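Local coordinates for protein putative laminarinase (Phanerochaete chrysosporium, PDB 2W52) that probably hydrolyses beta-1,3-glucans such as laminarin, acting as a secreted fungal glycosidase of family 16, at residues G29-V34 and L251-D256; N43-S48 and N70-R75; A102-E107 and V116-G121. All coordinates share one frame; numbering follows the deposited sequence.

Contact 1. Residues G29-V34 and L251-D256; sequences GRVNYV and LTFCGD. With BGC (beta-D-glucopyranose), chain C; BGC (beta-D-glucopyranose), chain B.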
loop_
_atom_site.group_PDB
_atom_site.type_symbol
_atom_site.label_atom_id
_atom_site.label_comp_id
_atom_site.label_asym_id
_atom_site.label_seq_id
_atom_site.Cartn_x
_atom_site.Cartn_y
_atom_site.Cartn_z
ATOM N N GLY A 29 -0.673 14.004 -7.594
ATOM C CA GLY A 29 -2.087 13.951 -7.179
ATOM C C GLY A 29 -2.631 15.263 -6.629
ATOM O O GLY A 29 -1.879 16.221 -6.369
ATOM N N ARG A 30 -3.947 15.306 -6.469
ATOM C CA ARG A 30 -4.628 16.485 -5.902
ATOM C C ARG A 30 -4.593 16.380 -4.383
ATOM O O ARG A 30 -5.634 16.211 -3.728
ATOM C CB ARG A 30 -6.070 16.576 -6.411
ATOM C CG ARG A 30 -6.813 17.855 -6.019
ATOM C CD ARG A 30 -6.088 19.125 -6.472
ATOM N NE ARG A 30 -6.868 20.307 -6.052
ATOM C CZ ARG A 30 -6.332 21.498 -5.762
ATOM N NH1 ARG A 30 -5.011 21.722 -5.881
ATOM N NH2 ARG A 30 -7.137 22.483 -5.371
ATOM N N VAL A 31 -3.383 16.514 -3.836
ATOM C CA VAL A 31 -3.122 16.207 -2.422
ATOM C C VAL A 31 -2.168 17.229 -1.839
ATOM O O VAL A 31 -1.315 17.783 -2.541
ATOM C CB VAL A 31 -2.563 14.752 -2.273
ATOM C CG1 VAL A 31 -1.130 14.617 -2.880
ATOM C CG2 VAL A 31 -2.581 14.277 -0.790
ATOM N N ASN A 32 -2.336 17.484 -0.547
ATOM C CA ASN A 32 -1.383 18.270 0.228
ATOM C C ASN A 32 -0.950 17.376 1.396
ATOM O O ASN A 32 -1.687 17.186 2.404
ATOM C CB ASN A 32 -2.046 19.542 0.724
ATOM C CG ASN A 32 -1.074 20.446 1.442
ATOM O OD1 ASN A 32 -0.047 20.838 0.885
ATOM N ND2 ASN A 32 -1.392 20.786 2.673
ATOM N N TYR A 33 0.201 16.739 1.215
ATOM C CA TYR A 33 0.754 15.895 2.260
ATOM C C TYR A 33 1.293 16.789 3.379
ATOM O O TYR A 33 2.234 17.556 3.172
ATOM C CB TYR A 33 1.883 15.075 1.691
ATOM C CG TYR A 33 1.436 13.840 0.918
ATOM C CD1 TYR A 33 0.389 13.022 1.390
ATOM C CD2 TYR A 33 2.109 13.456 -0.257
ATOM C CE1 TYR A 33 0.028 11.831 0.700
ATOM C CE2 TYR A 33 1.768 12.288 -0.952
ATOM C CZ TYR A 33 0.723 11.475 -0.458
ATOM O OH TYR A 33 0.380 10.311 -1.112
ATOM N N VAL A 34 0.689 16.660 4.553
ATOM C CA VAL A 34 1.031 17.481 5.705
ATOM C C VAL A 34 2.046 16.818 6.632
ATOM O O VAL A 34 2.216 15.593 6.633
ATOM C CB VAL A 34 -0.225 17.891 6.494
ATOM C CG1 VAL A 34 -1.171 18.707 5.579
ATOM C CG2 VAL A 34 -0.919 16.675 7.106
ATOM N N LEU A 251 -2.131 8.076 1.346
ATOM C CA LEU A 251 -3.352 8.229 0.565
ATOM C C LEU A 251 -3.182 9.485 -0.296
ATOM O O LEU A 251 -3.068 10.601 0.237
ATOM C CB LEU A 251 -4.565 8.382 1.465
ATOM C CG LEU A 251 -5.848 8.883 0.781
ATOM C CD1 LEU A 251 -6.385 7.896 -0.227
ATOM C CD2 LEU A 251 -6.946 9.160 1.819
ATOM N N THR A 252 -3.097 9.275 -1.606
ATOM C CA THR A 252 -3.200 10.422 -2.525
ATOM C C THR A 252 -4.562 10.427 -3.254
ATOM O O THR A 252 -5.411 9.546 -3.027
ATOM C CB THR A 252 -1.969 10.513 -3.475
ATOM O OG1 THR A 252 -1.937 11.822 -4.076
ATOM C CG2 THR A 252 -2.044 9.451 -4.586
ATOM N N PHE A 253 -4.752 11.413 -4.125
ATOM C CA PHE A 253 -5.968 11.538 -4.921
ATOM C C PHE A 253 -5.603 11.872 -6.352
ATOM O O PHE A 253 -4.657 12.642 -6.583
ATOM C CB PHE A 253 -6.835 12.696 -4.400
ATOM C CG PHE A 253 -7.236 12.556 -2.970
ATOM C CD1 PHE A 253 -6.465 13.114 -1.931
ATOM C CD2 PHE A 253 -8.429 11.901 -2.668
ATOM C CE1 PHE A 253 -6.877 12.939 -0.590
ATOM C CE2 PHE A 253 -8.852 11.751 -1.360
ATOM C CZ PHE A 253 -8.076 12.260 -0.333
ATOM N N CYS A 254 -6.359 11.311 -7.290
ATOM C CA CYS A 254 -6.170 11.646 -8.716
ATOM C C CYS A 254 -4.718 11.317 -9.115
ATOM O O CYS A 254 -4.213 10.237 -8.745
ATOM C CB CYS A 254 -6.562 13.121 -8.980
ATOM S SG CYS A 254 -8.198 13.568 -8.331
ATOM N N GLY A 255 -4.046 12.216 -9.838
ATOM C CA GLY A 255 -2.639 11.984 -10.195
ATOM C C GLY A 255 -2.416 10.918 -11.266
ATOM O O GLY A 255 -3.345 10.555 -11.988
ATOM N N ASP A 256 -1.165 10.458 -11.361
ATOM C CA ASP A 256 -0.656 9.634 -12.500
ATOM C C ASP A 256 -1.608 8.484 -12.869
ATOM O O ASP A 256 -1.879 8.240 -14.045
ATOM C CB ASP A 256 0.701 8.977 -12.159
ATOM C CG ASP A 256 1.847 9.956 -11.974
ATOM O OD1 ASP A 256 1.688 11.158 -12.292
ATOM O OD2 ASP A 256 2.934 9.481 -11.520
HETATM C C2 BGC C . 2.677 5.888 -11.282
HETATM C C3 BGC C . 2.979 4.601 -10.502
HETATM C C4 BGC C . 1.886 3.552 -10.739
HETATM C C5 BGC C . 1.553 3.352 -12.223
HETATM C C6 BGC C . 0.301 2.497 -12.393
HETATM C C1 BGC C . 2.447 5.521 -12.745
HETATM O O2 BGC C . 3.799 6.768 -11.173
HETATM O O3 BGC C . 3.135 4.891 -9.091
HETATM O O4 BGC C . 2.375 2.337 -10.177
HETATM O O5 BGC C . 1.313 4.634 -12.829
HETATM O O6 BGC C . 0.036 2.311 -13.782
HETATM C C2 BGC B . 3.322 7.300 -15.654
HETATM C C3 BGC B . 2.311 6.349 -14.996
HETATM C C4 BGC B . 0.910 6.490 -15.614
HETATM C C5 BGC B . 0.986 6.409 -17.139
HETATM C C6 BGC B . -0.368 6.716 -17.764
HETATM C C1 BGC B . 3.257 7.162 -17.184
HETATM O O2 BGC B . 4.645 7.004 -15.170
HETATM O O3 BGC B . 2.298 6.585 -13.578
HETATM O O4 BGC B . 0.004 5.482 -15.104
HETATM O O5 BGC B . 1.904 7.396 -17.604
HETATM O O6 BGC B . -0.273 6.573 -19.194
#
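Packing of G29, V31 and Y33 against T252 and F253 joins two strand ends of the GH16 beta-jelly-roll, an example of neighbours on either side of one strand meeting where their backbones converge. Strands 31-33 and 246-253 both pair with strand 69-76, and here their axes approach to 7.2 Å, running at 151°. One backbone bond spans the two segments: R30 N gives its hydrogen to F253 O at 2.8 Å, from above the carbonyl plane. R30 is the centre of an inverse gamma turn. Beside it G29 fits so closely that its CA is 2.9 Å from F253 O, leaving no room for a side chain.

In T252, chi1 -164° points OG1 to the D25 carboxylate, its hydrogen-bond partner, and V31 CG1 packs against that oxygen at 3.1 Å. V31 CG2 comes at the edge of the F253 ring while lying over a face of Y33. Beyond, the Y33 hydroxyl, weakly hydrogen-bonded to N250 ND2, packs on T252 CB. C254 is joined by a disulfide to C273; two residues on, the O2 hydroxyl of a bound glucose donates to D256 OD2 at 2.9 Å.

Contact 2. Residues N43-S48 and N70-R75; sequences NLTYAS and NSVRIR. With NAG (2-acetamido-2-deoxy-beta-D-glucopyranose), chain D; MAN (alpha-D-mannopyranose), chain E; NAG (2-acetamido-2-deoxy-beta-D-glucopyranose), chain F.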
loop_
_atom_site.group_PDB
_atom_site.type_symbol
_atom_site.label_atom_id
_atom_site.label_comp_id
_atom_site.label_asym_id
_atom_site.label_seq_id
_atom_site.Cartn_x
_atom_site.Cartn_y
_atom_site.Cartn_z
ATOM N N ASN A 43 -6.261 16.214 13.061
ATOM C CA ASN A 43 -6.821 14.881 13.234
ATOM C C ASN A 43 -6.864 14.092 11.941
ATOM O O ASN A 43 -7.756 13.267 11.737
ATOM C CB ASN A 43 -8.192 14.925 13.944
ATOM C CG ASN A 43 -8.483 13.680 14.760
ATOM O OD1 ASN A 43 -7.593 12.894 15.098
ATOM N ND2 ASN A 43 -9.770 13.512 15.093
ATOM N N LEU A 44 -5.878 14.338 11.084
ATOM C CA LEU A 44 -5.693 13.495 9.902
ATOM C C LEU A 44 -4.909 12.241 10.246
ATOM O O LEU A 44 -4.970 11.228 9.532
ATOM C CB LEU A 44 -5.002 14.264 8.789
ATOM C CG LEU A 44 -5.731 15.558 8.436
ATOM C CD1 LEU A 44 -4.897 16.271 7.384
ATOM C CD2 LEU A 44 -7.143 15.280 7.936
ATOM N N THR A 45 -4.187 12.310 11.360
ATOM C CA THR A 45 -3.564 11.122 11.943
ATOM C C THR A 45 -4.033 11.061 13.376
ATOM O O THR A 45 -4.037 12.071 14.072
ATOM C CB THR A 45 -2.026 11.220 11.897
ATOM O OG1 THR A 45 -1.595 11.207 10.532
ATOM C CG2 THR A 45 -1.354 10.060 12.690
ATOM N N TYR A 46 -4.448 9.874 13.802
ATOM C CA TYR A 46 -4.957 9.663 15.162
ATOM C C TYR A 46 -4.404 8.340 15.641
ATOM O O TYR A 46 -4.607 7.312 14.987
ATOM C CB TYR A 46 -6.494 9.630 15.169
ATOM C CG TYR A 46 -7.062 9.367 16.551
ATOM C CD1 TYR A 46 -7.145 10.400 17.495
ATOM C CD2 TYR A 46 -7.461 8.085 16.934
ATOM C CE1 TYR A 46 -7.638 10.163 18.781
ATOM C CE2 TYR A 46 -7.951 7.841 18.237
ATOM C CZ TYR A 46 -8.049 8.887 19.130
ATOM O OH TYR A 46 -8.537 8.640 20.405
ATOM N N ALA A 47 -3.668 8.357 16.755
ATOM C CA ALA A 47 -2.879 7.172 17.134
ATOM C C ALA A 47 -2.948 6.936 18.617
ATOM O O ALA A 47 -2.240 7.613 19.396
ATOM C CB ALA A 47 -1.413 7.317 16.666
ATOM N N SER A 48 -3.802 5.984 19.002
ATOM C CA SER A 48 -4.173 5.776 20.399
ATOM C C SER A 48 -4.756 4.370 20.622
ATOM O O SER A 48 -5.454 3.817 19.754
ATOM C CB SER A 48 -5.202 6.838 20.798
ATOM O OG SER A 48 -5.443 6.820 22.196
ATOM N N ASN A 70 -5.896 17.832 1.983
ATOM C CA ASN A 70 -4.926 17.432 3.030
ATOM C C ASN A 70 -5.017 15.927 3.245
ATOM O O ASN A 70 -6.117 15.335 3.301
ATOM C CB ASN A 70 -5.207 18.153 4.354
ATOM C CG ASN A 70 -4.811 19.623 4.303
ATOM O OD1 ASN A 70 -4.099 20.059 3.379
ATOM N ND2 ASN A 70 -5.268 20.394 5.302
ATOM N N SER A 71 -3.849 15.312 3.370
ATOM C CA SER A 71 -3.752 13.867 3.560
ATOM C C SER A 71 -2.372 13.569 4.120
ATOM O O SER A 71 -1.582 14.492 4.380
ATOM C CB SER A 71 -3.971 13.106 2.248
ATOM O OG SER A 71 -4.128 11.711 2.520
ATOM N N VAL A 72 -2.066 12.291 4.296
ATOM C CA VAL A 72 -0.806 11.916 4.933
ATOM C C VAL A 72 -0.104 10.791 4.172
ATOM O O VAL A 72 -0.742 9.955 3.495
ATOM C CB VAL A 72 -1.011 11.486 6.397
ATOM C CG1 VAL A 72 -1.598 12.653 7.230
ATOM C CG2 VAL A 72 -1.909 10.253 6.499
ATOM N N ARG A 73 1.224 10.786 4.337
ATOM C CA ARG A 73 2.111 9.759 3.778
ATOM C C ARG A 73 3.154 9.510 4.871
ATOM O O ARG A 73 4.019 10.361 5.144
ATOM C CB ARG A 73 2.816 10.298 2.538
ATOM C CG ARG A 73 3.881 9.376 1.993
ATOM C CD ARG A 73 4.200 9.733 0.524
ATOM N NE ARG A 73 5.502 9.202 0.069
ATOM C CZ ARG A 73 5.814 8.928 -1.204
ATOM N NH1 ARG A 73 4.916 9.072 -2.179
ATOM N NH2 ARG A 73 7.036 8.514 -1.516
ATOM N N ILE A 74 3.044 8.371 5.543
ATOM C CA ILE A 74 4.002 8.062 6.610
ATOM C C ILE A 74 5.049 7.070 6.141
ATOM O O ILE A 74 4.764 6.208 5.303
ATOM C CB ILE A 74 3.297 7.602 7.951
ATOM C CG1 ILE A 74 2.586 6.257 7.793
ATOM C CG2 ILE A 74 2.301 8.686 8.427
ATOM C CD1 ILE A 74 2.169 5.644 9.135
ATOM N N ARG A 75 6.267 7.222 6.658
ATOM C CA ARG A 75 7.384 6.412 6.231
ATOM C C ARG A 75 8.140 5.875 7.450
ATOM O O ARG A 75 8.465 6.646 8.362
ATOM C CB ARG A 75 8.332 7.263 5.380
ATOM C CG ARG A 75 9.565 6.524 4.910
ATOM C CD ARG A 75 10.430 7.459 4.136
ATOM N NE ARG A 75 11.182 8.340 5.020
ATOM C CZ ARG A 75 12.022 9.268 4.576
ATOM N NH1 ARG A 75 12.195 9.434 3.265
ATOM N NH2 ARG A 75 12.692 10.020 5.451
HETATM C C1 NAG D . -10.072 12.344 15.875
HETATM C C2 NAG D . -11.246 12.751 16.778
HETATM C C3 NAG D . -11.894 11.524 17.444
HETATM C C4 NAG D . -11.962 10.270 16.592
HETATM C C5 NAG D . -10.649 10.093 15.832
HETATM C C6 NAG D . -10.661 8.799 15.012
HETATM C C7 NAG D . -11.021 14.935 17.913
HETATM C C8 NAG D . -10.150 15.730 18.852
HETATM N N2 NAG D . -10.751 13.635 17.829
HETATM O O3 NAG D . -13.220 11.834 17.851
HETATM O O4 NAG D . -12.087 9.149 17.452
HETATM O O5 NAG D . -10.427 11.251 15.041
HETATM O O6 NAG D . -11.619 8.932 13.992
HETATM O O7 NAG D . -11.925 15.486 17.276
HETATM C C1 MAN E . -11.148 3.314 20.313
HETATM C C2 MAN E . -9.763 3.159 19.677
HETATM C C3 MAN E . -8.934 2.151 20.466
HETATM C C4 MAN E . -8.874 2.533 21.948
HETATM C C5 MAN E . -10.294 2.785 22.494
HETATM C C6 MAN E . -10.288 3.285 23.937
HETATM O O2 MAN E . -9.101 4.397 19.735
HETATM O O3 MAN E . -7.627 2.089 19.952
HETATM O O4 MAN E . -8.213 1.486 22.635
HETATM O O5 MAN E . -11.010 3.710 21.676
HETATM O O6 MAN E . -11.584 3.090 24.472
HETATM C C1 NAG F . -13.418 8.617 17.482
HETATM C C2 NAG F . -13.399 7.153 17.928
HETATM C C3 NAG F . -14.826 6.598 18.051
HETATM C C4 NAG F . -15.803 7.558 18.758
HETATM C C5 NAG F . -15.560 9.016 18.338
HETATM C C6 NAG F . -16.356 10.011 19.188
HETATM C C7 NAG F . -11.417 5.806 17.379
HETATM C C8 NAG F . -10.862 6.229 18.692
HETATM N N2 NAG F . -12.615 6.295 17.046
HETATM O O3 NAG F . -14.764 5.357 18.724
HETATM O O4 NAG F . -17.130 7.247 18.376
HETATM O O5 NAG F . -14.180 9.336 18.426
HETATM O O6 NAG F . -15.718 10.171 20.445
HETATM O O7 NAG F . -10.764 5.038 16.640
#
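L44 and T45, at the start of strand 45-48 in one sheet, pack on N70 and V72 of strand 69-76 in the other, part of the face-to-face packing of the two sheets of the GH16 beta-sandwich (jelly roll). N70 offers its CB, and L44 CD1 lands on it at 3.6 Å. In the leucine, chi2 of 176° sets CD1 anti to CA, and this is the branch that reaches N70, while the N70 amide swings clear, its OD1 taking a hydrogen from N32. At S71 the backbone N passes the same L44 methyl more loosely, and the side chain leaves the interface to bond L251 O. V72 turns back toward the contact: with CG1 anti to its own carbonyl carbon (chi1 -61°), that methyl sits 4.1 Å from L44 CB and 3.6 Å from T45 OG1. The threonine oxygen is satisfied by H20, so its touch on the valine is simple packing. R73 and R75 then point the other way, over strand 246-253, with R73 also paired to E21.

The opposite flank of segment 43-48 carries the glycan. N43, which ends the preceding helix in a Schellman motif, bears the first GlcNAc on ND2, and this sugar folds back over Y46: its C5 stands 3.7 Å above one face of the ring, consistent with a CH-pi contact. The acetamide methyl C8 of the second GlcNAc approaches Y46 CE2 to 3.4 Å, and a mannose O2 lies in the ring plane at its edge. The sugars are therefore laid along the protein near their attachment point.

The contact thus lies between helix 36-41, whose A39 touches both T45 and V72, and strand 51-55, whose L54 meets the same two residues and to which strand 45-48 is paired antiparallel.

Contact 3. Residues A102-E107 and V116-G121; sequences AWETDE and VDIIEG. With BGC (beta-D-glucopyranose), chain G.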
loop_
_atom_site.group_PDB
_atom_site.type_symbol
_atom_site.label_atom_id
_atom_site.label_comp_id
_atom_site.label_asym_id
_atom_site.label_seq_id
_atom_site.Cartn_x
_atom_site.Cartn_y
_atom_site.Cartn_z
ATOM N N ALA A 102 -0.053 0.803 0.604
ATOM C CA ALA A 102 0.911 0.343 1.613
ATOM C C ALA A 102 1.997 -0.359 0.843
ATOM O O ALA A 102 1.711 -1.227 0.047
ATOM C CB ALA A 102 0.275 -0.632 2.597
ATOM N N TRP A 103 3.254 0.041 1.032
ATOM C CA TRP A 103 4.290 -0.386 0.068
ATOM C C TRP A 103 5.667 -0.177 0.673
ATOM O O TRP A 103 5.777 0.316 1.788
ATOM C CB TRP A 103 4.168 0.418 -1.256
ATOM C CG TRP A 103 4.137 1.928 -1.117
ATOM C CD1 TRP A 103 3.221 2.707 -0.426
ATOM C CD2 TRP A 103 4.999 2.841 -1.797
ATOM N NE1 TRP A 103 3.515 4.056 -0.607
ATOM C CE2 TRP A 103 4.597 4.157 -1.445
ATOM C CE3 TRP A 103 6.073 2.668 -2.669
ATOM C CZ2 TRP A 103 5.231 5.305 -1.977
ATOM C CZ3 TRP A 103 6.711 3.810 -3.198
ATOM C CH2 TRP A 103 6.298 5.106 -2.828
ATOM N N GLU A 104 6.709 -0.596 -0.053
ATOM C CA GLU A 104 8.088 -0.354 0.363
ATOM C C GLU A 104 8.892 0.166 -0.828
ATOM O O GLU A 104 8.667 -0.246 -1.958
ATOM C CB GLU A 104 8.756 -1.647 0.837
ATOM C CG GLU A 104 8.047 -2.272 2.062
ATOM C CD GLU A 104 8.810 -3.426 2.672
ATOM O OE1 GLU A 104 9.792 -3.895 2.073
ATOM O OE2 GLU A 104 8.404 -3.890 3.772
ATOM N N THR A 105 9.822 1.058 -0.545
ATOM C CA THR A 105 10.751 1.508 -1.582
ATOM C C THR A 105 11.960 2.181 -0.930
ATOM O O THR A 105 11.998 2.405 0.279
ATOM C CB THR A 105 10.048 2.495 -2.557
ATOM O OG1 THR A 105 10.825 2.648 -3.759
ATOM C CG2 THR A 105 9.803 3.868 -1.890
ATOM N N ASP A 106 12.935 2.513 -1.768
ATOM C CA ASP A 106 14.024 3.408 -1.419
ATOM C C ASP A 106 13.826 4.669 -2.291
ATOM O O ASP A 106 14.146 4.675 -3.465
ATOM C CB ASP A 106 15.352 2.698 -1.754
ATOM C CG ASP A 106 16.567 3.511 -1.380
ATOM O OD1 ASP A 106 16.445 4.754 -1.246
ATOM O OD2 ASP A 106 17.674 2.883 -1.258
ATOM N N GLU A 107 13.225 5.709 -1.711
ATOM C CA GLU A 107 12.937 6.935 -2.475
ATOM C C GLU A 107 14.217 7.561 -2.998
ATOM O O GLU A 107 14.235 8.108 -4.125
ATOM C CB GLU A 107 12.228 7.966 -1.592
ATOM C CG GLU A 107 10.834 7.539 -1.168
ATOM C CD GLU A 107 10.391 8.291 0.064
ATOM O OE1 GLU A 107 11.027 8.088 1.108
ATOM O OE2 GLU A 107 9.403 9.062 -0.009
ATOM N N VAL A 116 8.074 -2.266 -3.906
ATOM C CA VAL A 116 7.039 -3.328 -3.854
ATOM C C VAL A 116 5.755 -2.727 -3.297
ATOM O O VAL A 116 5.738 -2.215 -2.159
ATOM C CB VAL A 116 7.489 -4.587 -3.030
ATOM C CG1 VAL A 116 7.968 -4.217 -1.690
ATOM C CG2 VAL A 116 6.322 -5.588 -2.892
ATOM N N ASP A 117 4.716 -2.741 -4.147
ATOM C CA ASP A 117 3.401 -2.230 -3.777
ATOM C C ASP A 117 2.602 -3.406 -3.253
ATOM O O ASP A 117 2.371 -4.384 -3.987
ATOM C CB ASP A 117 2.715 -1.552 -4.968
ATOM C CG ASP A 117 3.591 -0.447 -5.561
ATOM O OD1 ASP A 117 4.230 0.278 -4.759
ATOM O OD2 ASP A 117 3.646 -0.316 -6.793
ATOM N N ILE A 118 2.234 -3.329 -1.979
ATOM C CA ILE A 118 1.618 -4.476 -1.287
ATOM C C ILE A 118 0.085 -4.360 -1.281
ATOM O O ILE A 118 -0.618 -5.306 -1.624
ATOM C CB ILE A 118 2.184 -4.604 0.147
ATOM C CG1 ILE A 118 3.714 -4.756 0.143
ATOM C CG2 ILE A 118 1.455 -5.729 0.934
ATOM C CD1 ILE A 118 4.317 -4.473 1.531
ATOM N N ILE A 119 -0.408 -3.168 -0.925
ATOM C CA ILE A 119 -1.827 -2.819 -1.024
ATOM C C ILE A 119 -1.889 -1.596 -1.931
ATOM O O ILE A 119 -1.232 -0.615 -1.672
ATOM C CB ILE A 119 -2.448 -2.452 0.325
ATOM C CG1 ILE A 119 -2.135 -3.530 1.378
ATOM C CG2 ILE A 119 -3.992 -2.263 0.145
ATOM C CD1 ILE A 119 -2.644 -3.238 2.801
ATOM N N GLU A 120 -2.680 -1.651 -2.992
ATOM C CA GLU A 120 -2.753 -0.500 -3.896
ATOM C C GLU A 120 -3.910 -0.643 -4.859
ATOM O O GLU A 120 -4.145 -1.733 -5.402
ATOM C CB GLU A 120 -1.453 -0.363 -4.729
ATOM C CG GLU A 120 -1.354 1.011 -5.444
ATOM C CD GLU A 120 -0.145 1.176 -6.363
ATOM O OE1 GLU A 120 0.451 0.150 -6.781
ATOM O OE2 GLU A 120 0.170 2.343 -6.707
ATOM N N GLY A 121 -4.603 0.473 -5.099
ATOM C CA GLY A 121 -5.579 0.555 -6.196
ATOM C C GLY A 121 -6.062 1.979 -6.314
ATOM O O GLY A 121 -5.544 2.876 -5.641
HETATM C C2 BGC G . 6.319 6.613 -7.928
HETATM C C3 BGC G . 7.587 7.417 -8.257
HETATM C C4 BGC G . 8.305 7.919 -6.983
HETATM C C5 BGC G . 8.534 6.730 -6.065
HETATM C C6 BGC G . 9.186 7.110 -4.740
HETATM C C1 BGC G . 6.674 5.478 -6.991
HETATM O O1 BGC G . 5.461 4.808 -6.621
HETATM O O2 BGC G . 5.660 6.087 -9.095
HETATM O O3 BGC G . 7.153 8.504 -9.060
HETATM O O4 BGC G . 9.593 8.512 -7.251
HETATM O O5 BGC G . 7.279 6.072 -5.834
HETATM O O6 BGC G . 8.400 8.120 -4.075
#
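W103 and D117 lie side by side and point the same way from a non-hydrogen-bonded pair, with ring and carboxylate planes 63° apart. D117 OD1 comes up to W103 CE3 at 3.7 Å and also touches CB. Chi1 of 52° wedges the indole between its own backbone N and carbonyl, sending the far rim to the bound glucose: CH2 is 3.3 Å from the sugar O5, and O6 lies in the ring plane at the edge. At the other rim NE1 donates to N250 OD1. With an alanine in place of W103, N250 would probably lose this donor and the glucose the aromatic rim it rests beside.

On the reverse face E104 and V116 also run alongside each other, CB to CG1 3.7 Å, before the E104 carboxylate reaches H83. These strands form an antiparallel hairpin broken by a classic beta bulge, and E115 to E120 spell the E-x-D-x-x-E signature of GH16, in which such a bulge is familiar. At the bulge A102 O accepts two in-plane bonds, from I118 N and, nearly straight at 173°, from I119 N, each 3.0 Å long. A102 CB packs on I119 CD1, 3.9 Å away.

How the contacts relate
All three contacts reach one mixed sheet, which contact 2 joins to the second sheet; strands 246-253 and 98-105 relate contacts 1 and 3. Through strand 69-76 contacts 1 and 2, centres 14 Å apart, touch: S71 OG lies 2.8 Å from L251 O and N32 ND2 2.9 Å from N70 OD1. Contact 2 reaches contact 3 through charge, R75 NH1 meeting E107 OE1 at 2.8 Å and R73 NH2 meeting E107 OE2 at 2.9 Å. R73 NH2 also bonds O6 of the glucose beside W103, while the N-glycan lies across contact 2, on segment 43-48. Contacts 1 and 3 do not touch, nearest atoms about 7 Å apart, yet each borders bound glucose.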